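Side-chain contacts in BtGH115A (Bacteroides thetaiotaomicron, PDB 5BY3), which removes 4-O-methylglucuronic acid from decorated arabinogalactans, acting as a family GH115 alpha-glucuronidase: residues Ala241-Pro246 and Val297-Met302; Leu483-Glu488 and Ser537-Lys542; Phe709-Asp714 and Glu719-Glu724. All blocks are in the same frame, centred on the assembly; numbering follows the deposited sequence.

Contact 1 (Ala241-Pro246 and Val297-Met302)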
ATOM      1  N   ALA A 241       7.498  -2.518  14.494  1.00 42.84           N
ATOM      2  CA  ALA A 241       7.798  -3.845  13.908  1.00 40.45           C
ATOM      3  C   ALA A 241       6.507  -4.627  13.831  1.00 41.18           C
ATOM      4  O   ALA A 241       5.510  -4.159  14.349  1.00 43.51           O
ATOM      5  CB  ALA A 241       8.851  -4.615  14.717  1.00 40.33           C
ATOM      6  N   SER A 242       6.525  -5.817  13.216  1.00 44.45           N
ATOM      7  CA  SER A 242       5.285  -6.496  12.796  1.00 48.92           C
ATOM      8  C   SER A 242       4.593  -7.330  13.871  1.00 48.53           C
ATOM      9  O   SER A 242       5.083  -7.436  15.019  1.00 46.53           O
ATOM     10  CB  SER A 242       5.516  -7.332  11.526  1.00 51.50           C
ATOM     11  OG  SER A 242       6.054  -8.595  11.850  1.00 61.17           O
ATOM     12  N   HIS A 243       3.472  -7.934  13.467  1.00 45.70           N
ATOM     13  CA  HIS A 243       2.562  -8.740  14.331  1.00 48.90           C
ATOM     14  C   HIS A 243       3.260  -9.895  15.070  1.00 46.91           C
ATOM     15  O   HIS A 243       2.700 -10.452  16.016  1.00 44.83           O
ATOM     16  CB  HIS A 243       1.436  -9.291  13.462  1.00 50.11           C
ATOM     17  CG  HIS A 243       1.907  -9.667  12.094  1.00 58.29           C
ATOM     18  ND1 HIS A 243       2.571 -10.849  11.840  1.00 59.02           N
ATOM     19  CD2 HIS A 243       1.921  -8.972  10.933  1.00 53.37           C
ATOM     20  CE1 HIS A 243       2.942 -10.882  10.574  1.00 56.77           C
ATOM     21  NE2 HIS A 243       2.555  -9.759  10.001  1.00 57.40           N
ATOM     22  N   CYS A 244       4.481 -10.228  14.644  1.00 44.60           N
ATOM     23  CA  CYS A 244       5.287 -11.291  15.264  1.00 42.29           C
ATOM     24  C   CYS A 244       6.654 -10.784  15.758  1.00 45.10           C
ATOM     25  O   CYS A 244       7.634 -11.555  15.865  1.00 41.65           O
ATOM     26  CB  CYS A 244       5.518 -12.405  14.238  1.00 44.16           C
ATOM     27  SG  CYS A 244       6.495 -11.843  12.807  1.00 49.42           S
ATOM     28  N   GLU A 245       6.745  -9.478  16.018  1.00 48.72           N
ATOM     29  CA  GLU A 245       8.006  -8.881  16.471  1.00 45.06           C
ATOM     30  C   GLU A 245       7.738  -7.959  17.675  1.00 44.19           C
ATOM     31  O   GLU A 245       7.928  -6.714  17.595  1.00 41.30           O
ATOM     32  CB  GLU A 245       8.677  -8.124  15.345  1.00 45.60           C
ATOM     33  CG  GLU A 245       9.264  -8.928  14.218  1.00 50.40           C
ATOM     34  CD  GLU A 245       9.769  -7.992  13.145  1.00 58.15           C
ATOM     35  OE1 GLU A 245       8.922  -7.504  12.346  1.00 67.06           O
ATOM     36  OE2 GLU A 245      10.990  -7.704  13.125  1.00 55.60           O
ATOM     37  N   PRO A 246       7.324  -8.582  18.801  1.00 42.61           N
ATOM     38  CA  PRO A 246       6.871  -7.937  20.023  1.00 39.73           C
ATOM     39  C   PRO A 246       7.780  -6.908  20.617  1.00 39.81           C
ATOM     40  O   PRO A 246       7.270  -5.887  21.080  1.00 42.37           O
ATOM     41  CB  PRO A 246       6.739  -9.091  21.012  1.00 43.16           C
ATOM     42  CG  PRO A 246       6.546 -10.294  20.170  1.00 43.86           C
ATOM     43  CD  PRO A 246       7.415 -10.043  18.979  1.00 40.65           C
ATOM     44  N   VAL A 297       8.070 -17.576  15.621  1.00 52.92           N
ATOM     45  CA  VAL A 297       9.347 -17.043  15.144  1.00 65.67           C
ATOM     46  C   VAL A 297       9.193 -16.094  13.918  1.00 71.69           C
ATOM     47  O   VAL A 297       9.731 -14.965  13.926  1.00 69.05           O
ATOM     48  CB  VAL A 297      10.377 -18.193  14.921  1.00 67.37           C
ATOM     49  CG1 VAL A 297      11.534 -17.763  14.013  1.00 68.90           C
ATOM     50  CG2 VAL A 297      10.903 -18.688  16.269  1.00 59.84           C
ATOM     51  N   HIS A 298       8.452 -16.549  12.897  1.00 75.33           N
ATOM     52  CA  HIS A 298       8.052 -15.719  11.745  1.00 82.01           C
ATOM     53  C   HIS A 298       6.510 -15.676  11.653  1.00 84.30           C
ATOM     54  O   HIS A 298       5.870 -15.022  12.475  1.00 86.39           O
ATOM     55  CB  HIS A 298       8.713 -16.206  10.436  1.00 87.97           C
ATOM     56  CG  HIS A 298       8.809 -15.150   9.367  1.00 92.61           C
ATOM     57  ND1 HIS A 298       7.757 -14.322   9.029  1.00 96.09           N
ATOM     58  CD2 HIS A 298       9.831 -14.801   8.551  1.00 91.79           C
ATOM     59  CE1 HIS A 298       8.129 -13.502   8.063  1.00 96.77           C
ATOM     60  NE2 HIS A 298       9.385 -13.773   7.755  1.00101.78           N
ATOM     61  N   ASP A 299       5.904 -16.350  10.674  1.00 86.35           N
ATOM     62  CA  ASP A 299       4.467 -16.635  10.769  1.00 84.07           C
ATOM     63  C   ASP A 299       4.206 -17.974  11.490  1.00 83.49           C
ATOM     64  O   ASP A 299       5.145 -18.670  11.914  1.00 79.88           O
ATOM     65  CB  ASP A 299       3.757 -16.526   9.410  1.00 83.37           C
ATOM     66  CG  ASP A 299       3.254 -15.094   9.119  1.00 84.27           C
ATOM     67  OD1 ASP A 299       4.079 -14.165   8.959  1.00 73.77           O
ATOM     68  OD2 ASP A 299       2.024 -14.896   9.050  1.00 73.69           O
ATOM     69  N   GLY A 300       2.929 -18.296  11.660  1.00 89.57           N
ATOM     70  CA  GLY A 300       2.494 -19.510  12.351  1.00 88.38           C
ATOM     71  C   GLY A 300       1.906 -19.257  13.733  1.00 89.72           C
ATOM     72  O   GLY A 300       1.846 -18.110  14.228  1.00 69.56           O
ATOM     73  N   LYS A 301       1.473 -20.356  14.353  1.00 99.79           N
ATOM     74  CA  LYS A 301       0.998 -20.371  15.742  1.00 97.70           C
ATOM     75  C   LYS A 301       2.117 -19.843  16.641  1.00 86.89           C
ATOM     76  O   LYS A 301       3.284 -19.881  16.253  1.00 96.41           O
ATOM     77  CB  LYS A 301       0.616 -21.815  16.180  1.00 94.82           C
ATOM     78  CG  LYS A 301      -0.099 -22.690  15.148  1.00104.45           C
ATOM     79  CD  LYS A 301      -1.536 -22.229  14.888  1.00110.55           C
ATOM     80  CE  LYS A 301      -1.941 -22.346  13.414  1.00100.66           C
ATOM     81  NZ  LYS A 301      -3.069 -21.427  13.060  1.00 85.09           N
HETATM   82  N   MSE A 302       1.781 -19.334  17.824  1.00 83.55           N
HETATM   83  CA  MSE A 302       2.779 -19.314  18.930  1.00 81.96           C
HETATM   84  C   MSE A 302       3.005 -20.757  19.339  1.00 74.12           C
HETATM   85  O   MSE A 302       2.150 -21.644  19.117  1.00 68.54           O
HETATM   86  CB  MSE A 302       2.410 -18.504  20.179  1.00 71.01           C
HETATM   87  CG  MSE A 302       1.038 -18.994  20.637  1.00 73.14           C
HETATM   88 SE   MSE A 302       0.431 -17.973  22.175  1.00 80.79          SE
HETATM   89  CE  MSE A 302      -0.839 -16.886  21.160  1.00 61.24           C
TER

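Contact 2 (Leu483-Glu488 and Ser537-Lys542)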
ATOM      1  N   LEU A 483      -2.034   8.806 -19.043  1.00 48.09           N
ATOM      2  CA  LEU A 483      -3.068   8.671 -18.018  1.00 46.49           C
ATOM      3  C   LEU A 483      -4.006   7.504 -18.280  1.00 45.83           C
ATOM      4  O   LEU A 483      -4.276   6.729 -17.372  1.00 43.48           O
ATOM      5  CB  LEU A 483      -3.871   9.985 -17.794  1.00 45.44           C
ATOM      6  CG  LEU A 483      -5.213   9.960 -17.012  1.00 45.02           C
ATOM      7  CD1 LEU A 483      -5.104   9.446 -15.580  1.00 51.16           C
ATOM      8  CD2 LEU A 483      -5.808  11.332 -16.984  1.00 44.90           C
ATOM      9  N   SER A 484      -4.518   7.411 -19.503  1.00 44.12           N
ATOM     10  CA  SER A 484      -5.446   6.335 -19.867  1.00 47.06           C
ATOM     11  C   SER A 484      -4.734   4.983 -19.922  1.00 41.47           C
ATOM     12  O   SER A 484      -5.329   3.966 -19.625  1.00 42.96           O
ATOM     13  CB  SER A 484      -6.159   6.627 -21.198  1.00 47.18           C
ATOM     14  OG  SER A 484      -5.267   6.457 -22.294  1.00 51.11           O
ATOM     15  N   VAL A 485      -3.464   4.985 -20.301  1.00 41.62           N
ATOM     16  CA  VAL A 485      -2.628   3.770 -20.238  1.00 41.17           C
ATOM     17  C   VAL A 485      -2.471   3.188 -18.823  1.00 43.30           C
ATOM     18  O   VAL A 485      -2.657   1.974 -18.619  1.00 40.68           O
ATOM     19  CB  VAL A 485      -1.276   4.002 -20.903  1.00 38.51           C
ATOM     20  CG1 VAL A 485      -0.280   2.948 -20.510  1.00 35.52           C
ATOM     21  CG2 VAL A 485      -1.473   4.041 -22.413  1.00 39.67           C
HETATM   22  N   MSE A 486      -2.153   4.051 -17.854  1.00 46.77           N
HETATM   23  CA  MSE A 486      -2.033   3.639 -16.440  1.00 42.18           C
HETATM   24  C   MSE A 486      -3.369   3.137 -15.959  1.00 40.54           C
HETATM   25  O   MSE A 486      -3.461   2.081 -15.332  1.00 43.10           O
HETATM   26  CB  MSE A 486      -1.472   4.789 -15.598  1.00 41.30           C
HETATM   27  CG  MSE A 486       0.013   5.112 -15.854  1.00 40.92           C
HETATM   28 SE   MSE A 486       1.185   3.583 -16.321  1.00 45.38          SE
HETATM   29  CE  MSE A 486       1.672   2.934 -14.546  1.00 41.79           C
ATOM     30  N   GLN A 487      -4.428   3.863 -16.287  1.00 40.33           N
ATOM     31  CA  GLN A 487      -5.766   3.435 -15.942  1.00 45.25           C
ATOM     32  C   GLN A 487      -6.058   2.027 -16.472  1.00 44.29           C
ATOM     33  O   GLN A 487      -6.604   1.186 -15.761  1.00 41.78           O
ATOM     34  CB  GLN A 487      -6.785   4.423 -16.467  1.00 46.84           C
ATOM     35  CG  GLN A 487      -6.826   5.738 -15.696  1.00 54.34           C
ATOM     36  CD  GLN A 487      -7.732   6.765 -16.360  1.00 56.00           C
ATOM     37  OE1 GLN A 487      -7.818   6.837 -17.595  1.00 60.59           O
ATOM     38  NE2 GLN A 487      -8.409   7.565 -15.547  1.00 54.39           N
ATOM     39  N   GLU A 488      -5.675   1.771 -17.716  1.00 42.18           N
ATOM     40  CA  GLU A 488      -6.002   0.505 -18.317  1.00 43.10           C
ATOM     41  C   GLU A 488      -5.156  -0.595 -17.754  1.00 39.23           C
ATOM     42  O   GLU A 488      -5.651  -1.701 -17.633  1.00 45.07           O
ATOM     43  CB  GLU A 488      -5.890   0.551 -19.842  1.00 45.93           C
ATOM     44  CG  GLU A 488      -7.127   1.154 -20.487  1.00 48.57           C
ATOM     45  CD  GLU A 488      -8.359   0.302 -20.271  1.00 53.54           C
ATOM     46  OE1 GLU A 488      -8.316  -0.842 -20.824  1.00 45.30           O
ATOM     47  OE2 GLU A 488      -9.325   0.790 -19.569  1.00 47.90           O
ATOM     48  N   SER A 537       1.329  -1.261 -24.840  1.00 43.63           N
ATOM     49  CA  SER A 537       2.742  -1.292 -25.171  1.00 46.40           C
ATOM     50  C   SER A 537       3.120  -0.301 -26.281  1.00 50.63           C
ATOM     51  O   SER A 537       4.158   0.349 -26.190  1.00 49.21           O
ATOM     52  CB  SER A 537       3.161  -2.697 -25.562  1.00 48.15           C
ATOM     53  OG  SER A 537       4.564  -2.830 -25.421  1.00 48.11           O
ATOM     54  N   GLU A 538       2.270  -0.212 -27.313  1.00 54.17           N
ATOM     55  CA  GLU A 538       2.475   0.682 -28.451  1.00 54.70           C
ATOM     56  C   GLU A 538       2.433   2.152 -28.033  1.00 50.59           C
ATOM     57  O   GLU A 538       3.326   2.903 -28.413  1.00 60.43           O
ATOM     58  CB  GLU A 538       1.464   0.428 -29.578  1.00 66.86           C
ATOM     59  CG  GLU A 538       1.720  -0.759 -30.511  1.00 85.11           C
ATOM     60  CD  GLU A 538       0.678  -0.852 -31.647  1.00106.14           C
ATOM     61  OE1 GLU A 538      -0.547  -0.892 -31.354  1.00103.97           O
ATOM     62  OE2 GLU A 538       1.078  -0.884 -32.841  1.00108.25           O
ATOM     63  N   THR A 539       1.410   2.562 -27.272  1.00 44.36           N
ATOM     64  CA  THR A 539       1.333   3.909 -26.698  1.00 40.44           C
ATOM     65  C   THR A 539       2.577   4.293 -25.885  1.00 46.65           C
ATOM     66  O   THR A 539       3.124   5.369 -26.054  1.00 53.83           O
ATOM     67  CB  THR A 539       0.088   4.052 -25.841  1.00 39.00           C
ATOM     68  OG1 THR A 539      -1.011   3.699 -26.647  1.00 42.05           O
ATOM     69  CG2 THR A 539      -0.163   5.512 -25.356  1.00 36.66           C
ATOM     70  N   VAL A 540       3.036   3.381 -25.050  1.00 45.18           N
ATOM     71  CA  VAL A 540       4.170   3.584 -24.164  1.00 46.37           C
ATOM     72  C   VAL A 540       5.486   3.752 -24.936  1.00 49.92           C
ATOM     73  O   VAL A 540       6.357   4.560 -24.554  1.00 51.64           O
ATOM     74  CB  VAL A 540       4.192   2.397 -23.159  1.00 47.43           C
ATOM     75  CG1 VAL A 540       5.580   1.998 -22.707  1.00 39.16           C
ATOM     76  CG2 VAL A 540       3.241   2.684 -22.000  1.00 48.43           C
ATOM     77  N   GLU A 541       5.611   2.993 -26.020  1.00 51.55           N
ATOM     78  CA  GLU A 541       6.761   3.054 -26.932  1.00 59.51           C
ATOM     79  C   GLU A 541       6.814   4.390 -27.670  1.00 58.89           C
ATOM     80  O   GLU A 541       7.871   5.032 -27.719  1.00 62.53           O
ATOM     81  CB  GLU A 541       6.715   1.891 -27.938  1.00 59.67           C
ATOM     82  CG  GLU A 541       8.066   1.514 -28.543  1.00 60.38           C
ATOM     83  CD  GLU A 541       9.036   0.911 -27.548  1.00 63.31           C
ATOM     84  OE1 GLU A 541       8.615   0.151 -26.664  1.00 66.39           O
ATOM     85  OE2 GLU A 541      10.247   1.187 -27.653  1.00 70.47           O
ATOM     86  N   LYS A 542       5.665   4.806 -28.211  1.00 57.68           N
ATOM     87  CA  LYS A 542       5.566   6.061 -28.953  1.00 59.97           C
ATOM     88  C   LYS A 542       5.806   7.277 -28.067  1.00 55.66           C
ATOM     89  O   LYS A 542       6.527   8.178 -28.479  1.00 54.84           O
ATOM     90  CB  LYS A 542       4.235   6.207 -29.703  1.00 65.23           C
ATOM     91  CG  LYS A 542       3.989   5.182 -30.819  1.00 83.61           C
ATOM     92  CD  LYS A 542       2.873   5.662 -31.766  1.00 93.36           C
ATOM     93  CE  LYS A 542       1.672   4.719 -31.855  1.00 89.71           C
ATOM     94  NZ  LYS A 542       1.743   3.720 -32.953  1.00 84.71           N
TER

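Contact 3 (Phe709-Asp714 and Glu719-Glu724)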
ATOM      1  N   PHE A 709     -27.458  -9.655  -0.133  1.00 53.38           N
ATOM      2  CA  PHE A 709     -28.387  -8.944  -0.999  1.00 53.56           C
ATOM      3  C   PHE A 709     -29.628  -9.787  -1.267  1.00 53.60           C
ATOM      4  O   PHE A 709     -29.681 -10.938  -0.872  1.00 55.30           O
ATOM      5  CB  PHE A 709     -27.717  -8.471  -2.318  1.00 52.99           C
ATOM      6  CG  PHE A 709     -27.138  -9.577  -3.171  1.00 47.92           C
ATOM      7  CD1 PHE A 709     -25.810  -9.995  -2.999  1.00 47.17           C
ATOM      8  CD2 PHE A 709     -27.903 -10.173  -4.184  1.00 51.63           C
ATOM      9  CE1 PHE A 709     -25.268 -11.007  -3.801  1.00 48.86           C
ATOM     10  CE2 PHE A 709     -27.364 -11.180  -4.999  1.00 51.02           C
ATOM     11  CZ  PHE A 709     -26.043 -11.597  -4.808  1.00 47.95           C
ATOM     12  N   THR A 710     -30.645  -9.195  -1.888  1.00 58.19           N
ATOM     13  CA  THR A 710     -31.813  -9.956  -2.298  1.00 55.41           C
ATOM     14  C   THR A 710     -31.974  -9.736  -3.774  1.00 59.52           C
ATOM     15  O   THR A 710     -31.756  -8.621  -4.261  1.00 56.37           O
ATOM     16  CB  THR A 710     -33.111  -9.557  -1.563  1.00 52.22           C
ATOM     17  OG1 THR A 710     -33.634  -8.333  -2.102  1.00 50.81           O
ATOM     18  CG2 THR A 710     -32.905  -9.439  -0.049  1.00 46.15           C
ATOM     19  N   VAL A 711     -32.326 -10.810  -4.475  1.00 60.93           N
ATOM     20  CA  VAL A 711     -32.714 -10.768  -5.891  1.00 62.28           C
ATOM     21  C   VAL A 711     -34.214 -11.026  -6.042  1.00 64.16           C
ATOM     22  O   VAL A 711     -34.764 -11.947  -5.419  1.00 67.78           O
ATOM     23  CB  VAL A 711     -31.960 -11.823  -6.707  1.00 60.15           C
ATOM     24  CG1 VAL A 711     -31.088 -11.179  -7.757  1.00 61.20           C
ATOM     25  CG2 VAL A 711     -31.145 -12.712  -5.785  1.00 64.26           C
ATOM     26  N   SER A 712     -34.882 -10.211  -6.851  1.00 68.07           N
ATOM     27  CA  SER A 712     -36.313 -10.432  -7.115  1.00 68.39           C
ATOM     28  C   SER A 712     -36.666 -10.141  -8.557  1.00 63.55           C
ATOM     29  O   SER A 712     -36.540  -8.996  -9.022  1.00 66.89           O
ATOM     30  CB  SER A 712     -37.210  -9.642  -6.145  1.00 72.43           C
ATOM     31  OG  SER A 712     -38.583  -9.919  -6.375  1.00 74.90           O
ATOM     32  N   LEU A 713     -37.067 -11.205  -9.254  1.00 63.83           N
ATOM     33  CA  LEU A 713     -37.602 -11.129 -10.609  1.00 67.61           C
ATOM     34  C   LEU A 713     -39.127 -10.923 -10.574  1.00 73.19           C
ATOM     35  O   LEU A 713     -39.887 -11.814 -10.171  1.00 75.02           O
ATOM     36  CB  LEU A 713     -37.245 -12.383 -11.411  1.00 68.36           C
ATOM     37  CG  LEU A 713     -37.768 -12.362 -12.859  1.00 72.95           C
ATOM     38  CD1 LEU A 713     -36.687 -12.046 -13.877  1.00 71.12           C
ATOM     39  CD2 LEU A 713     -38.467 -13.671 -13.209  1.00 73.09           C
ATOM     40  N   ASP A 714     -39.547  -9.736 -11.008  1.00 78.84           N
ATOM     41  CA  ASP A 714     -40.960  -9.360 -11.174  1.00 70.27           C
ATOM     42  C   ASP A 714     -41.741  -9.453  -9.876  1.00 70.31           C
ATOM     43  O   ASP A 714     -42.764 -10.134  -9.807  1.00 73.76           O
ATOM     44  CB  ASP A 714     -41.596 -10.178 -12.314  1.00 68.58           C
ATOM     45  CG  ASP A 714     -40.869  -9.975 -13.627  1.00 68.14           C
ATOM     46  OD1 ASP A 714     -40.272  -8.883 -13.774  1.00 65.19           O
ATOM     47  OD2 ASP A 714     -40.878 -10.887 -14.492  1.00 63.74           O
ATOM     48  N   GLU A 719     -35.224 -13.395  -3.010  1.00 64.99           N
ATOM     49  CA  GLU A 719     -34.308 -14.463  -2.601  1.00 71.06           C
ATOM     50  C   GLU A 719     -33.063 -13.840  -1.932  1.00 64.69           C
ATOM     51  O   GLU A 719     -32.462 -12.920  -2.484  1.00 69.70           O
ATOM     52  CB  GLU A 719     -33.935 -15.342  -3.801  1.00 78.46           C
ATOM     53  CG  GLU A 719     -33.682 -16.815  -3.461  1.00 83.47           C
ATOM     54  CD  GLU A 719     -34.330 -17.775  -4.465  1.00 92.24           C
ATOM     55  OE1 GLU A 719     -35.568 -17.685  -4.705  1.00 86.90           O
ATOM     56  OE2 GLU A 719     -33.606 -18.636  -5.018  1.00 88.38           O
ATOM     57  N   VAL A 720     -32.706 -14.340  -0.747  1.00 58.95           N
ATOM     58  CA  VAL A 720     -31.652 -13.784   0.115  1.00 54.07           C
ATOM     59  C   VAL A 720     -30.295 -14.478  -0.107  1.00 58.51           C
ATOM     60  O   VAL A 720     -30.180 -15.690   0.088  1.00 59.81           O
ATOM     61  CB  VAL A 720     -32.047 -13.907   1.602  1.00 54.44           C
ATOM     62  CG1 VAL A 720     -30.903 -13.493   2.511  1.00 54.68           C
ATOM     63  CG2 VAL A 720     -33.251 -13.040   1.902  1.00 55.54           C
ATOM     64  N   ILE A 721     -29.278 -13.707  -0.514  1.00 55.35           N
ATOM     65  CA  ILE A 721     -27.989 -14.253  -0.960  1.00 50.32           C
ATOM     66  C   ILE A 721     -26.796 -13.567  -0.278  1.00 50.04           C
ATOM     67  O   ILE A 721     -26.626 -12.367  -0.422  1.00 50.52           O
ATOM     68  CB  ILE A 721     -27.824 -14.167  -2.484  1.00 50.81           C
ATOM     69  CG1 ILE A 721     -28.929 -14.970  -3.201  1.00 51.54           C
ATOM     70  CG2 ILE A 721     -26.451 -14.696  -2.873  1.00 44.51           C
ATOM     71  CD1 ILE A 721     -28.836 -14.947  -4.719  1.00 55.30           C
ATOM     72  N   ALA A 722     -25.997 -14.364   0.444  1.00 45.77           N
ATOM     73  CA  ALA A 722     -24.822 -13.949   1.197  1.00 42.37           C
ATOM     74  C   ALA A 722     -23.533 -14.218   0.389  1.00 42.54           C
ATOM     75  O   ALA A 722     -23.462 -15.199  -0.359  1.00 38.99           O
ATOM     76  CB  ALA A 722     -24.776 -14.731   2.493  1.00 39.73           C
ATOM     77  N   TYR A 723     -22.508 -13.382   0.569  1.00 39.50           N
ATOM     78  CA  TYR A 723     -21.259 -13.553  -0.198  1.00 44.33           C
ATOM     79  C   TYR A 723     -20.019 -13.170   0.575  1.00 47.53           C
ATOM     80  O   TYR A 723     -18.929 -13.131  -0.004  1.00 56.97           O
ATOM     81  CB  TYR A 723     -21.287 -12.828  -1.572  1.00 43.62           C
ATOM     82  CG  TYR A 723     -21.322 -11.325  -1.470  1.00 40.12           C
ATOM     83  CD1 TYR A 723     -22.530 -10.642  -1.272  1.00 38.86           C
ATOM     84  CD2 TYR A 723     -20.140 -10.571  -1.544  1.00 40.99           C
ATOM     85  CE1 TYR A 723     -22.556  -9.256  -1.147  1.00 41.55           C
ATOM     86  CE2 TYR A 723     -20.155  -9.185  -1.410  1.00 40.78           C
ATOM     87  CZ  TYR A 723     -21.368  -8.537  -1.223  1.00 41.80           C
ATOM     88  OH  TYR A 723     -21.379  -7.178  -1.112  1.00 46.64           O
ATOM     89  N   GLU A 724     -20.169 -12.903   1.875  1.00 48.13           N
ATOM     90  CA  GLU A 724     -19.008 -12.758   2.752  1.00 48.22           C
ATOM     91  C   GLU A 724     -18.336 -14.138   2.754  1.00 49.02           C
ATOM     92  O   GLU A 724     -18.993 -15.129   2.474  1.00 42.94           O
ATOM     93  CB  GLU A 724     -19.397 -12.266   4.170  1.00 48.48           C
ATOM     94  CG  GLU A 724     -19.835 -13.324   5.201  1.00 48.52           C
ATOM     95  CD  GLU A 724     -21.143 -14.072   4.889  1.00 58.82           C
ATOM     96  OE1 GLU A 724     -21.928 -13.640   4.028  1.00 53.59           O
ATOM     97  OE2 GLU A 724     -21.402 -15.129   5.522  1.00 68.13           O
TER

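Contact 1 (Ala241-Pro246 and Val297-Met302)
Cys244 turns its side chain onto the backbone of His298, and the meeting is one of thiol against carbonyl. With SG between the backbone N and the carbonyl carbon (chi1 64°), both atoms of the side chain face the same oxygen: CB lies 3.2 Å from His298 O, and SG lies 3.3 Å from His298 O. The His298 side chain leaves the backbone pointing away from Cys244, yet Cys244 SG lies 5.4 Å from the centroid of its ring, obliquely.

The second meeting is between flat groups. His243 and Asp299 cross at about a right angle, and the imidazole brings its edge to the carboxylate, with CE1 3.8 Å from Asp299 OD1 and the two planes 72° apart. Over one face of the His243 ring lies Ser242 OG, 4.0 Å above the plane. That hydroxyl also donates to Glu245 OE1, at 3.1 Å and on the anti lone pair, while Ser242 N reaches the same OE1 from above the carboxylate plane. Two bonds on one oxygen thus tie together the ends of the type I turn from Ser242 to Glu245, which presents His243 and Cys244. Tyr344 meets the His243 ring, and His216 meets that of His298.

Both segments are loops that follow the C-terminal ends of strands 238-239 and 290-291 of the parallel barrel, consistent with the TIM-barrel family; in such hydrolases that end carries the active site, as it probably does here. Ala241 O bonds to Thr291 OG1, and helix 308-329 touches both loops, through Pro246 on Gln322 and Met302 on Val314.

Contact 2 (Leu483-Glu488 and Ser537-Lys542)
Helix-to-helix packing brings Val485, on helix 476-495, against Thr539 and Val540, on helix 523-543. The backbones are nearest at Val485 and Thr539, whose CA atoms are 7.6 Å apart, and the valine points toward the other helix with its two methyls serving different partners. CG2 of Val485 lies 3.5 Å from Thr539 CG2, the two side chains sliding past each other in opposite directions. CG1 of Val485 lies 3.8 Å from Val540 CG2, and here the side chains cross at about a right angle.

This is the apolar seam of a helical region in which a third helix, 552-580, joins the pair: Val563 touches Val485, and Val559 touches Val540. Leu536, one turn before Val540 on its own helix, also packs on Val485.

The methyl of Thr539 stands anti to the backbone N (chi1 -55° for OG1), which directs CG2 to the valine, while the hydroxyl bonds to Glu535 O, the carbonyl one turn earlier in the same helix.

Contact 3 (Phe709-Asp714 and Glu719-Glu724)
Strands 709-713 and 719-722 run antiparallel, their directions 144° apart, and pair through four backbone hydrogen bonds in two hydrogen-bonded pairs, Phe709 with Ile721 and Val711 with Glu719. Ile721 N to Phe709 O and Glu719 N to Val711 O are both 2.8 Å. Between them sits the non-hydrogen-bonded pair of Thr710 and Val720, where Thr710 CA comes within 3.0 Å of Glu719 O in a CA-H...O contact.

Phe709 carries the side-chain packing. Its CG stands between the backbone N and the carbonyl carbon (chi1 60°), a setting that brings the ring across the strand to Ile721. CB of Ile721 makes a CH-pi contact over the ring face, 4.1 Å from the centroid, and the same face receives Ile721 O toward its rim. At the ring's edge, Phe709 CE1 is 3.7 Å from Tyr723 CD1, with the two ring planes at 48°. Ile721 reaches on with CD1, 3.4 Å from Val711 CG2, making a continuous apolar patch. A leucine in place of Phe709 would probably deprive Ile721 CB of the ring face it rests on and leave Tyr723 CD1 without the edge it meets. On the opposite face of the sheet Thr710 CG2 meets Val720 CG2 at 4.1 Å.

The two strands form a hairpin of the GH115 C-terminal domain, at the margin of a four-stranded antiparallel sheet, in which strand 755-761 flanks strand 708-713 on its other side. The face bearing Phe709, Val711 and Ile721 packs on strands 689-696 and 741-748 of a second sheet, through Ile694, Leu696 and Ile745.

In the fold
The three contacts share no helix or strand and sit about 40 Å apart, centre to centre, so each shows how a different part of the fold solves its packing. Contact 2 is buried and wholly apolar across its helices, the Thr539 hydroxyl being met inside its own helix. Contact 1, partly buried between barrel loops, instead sets sulfur, carbonyl, imidazole and carboxylate against one another, with the Ser242 to Glu245 bonds lying within one loop. Contact 3 differs from both in that backbone hydrogen bonds cross it, with an apolar patch facing the second sheet while Val720 and Glu719 reach solvent. Contacts 1 and 2 lie on opposite sides of the chain's centre.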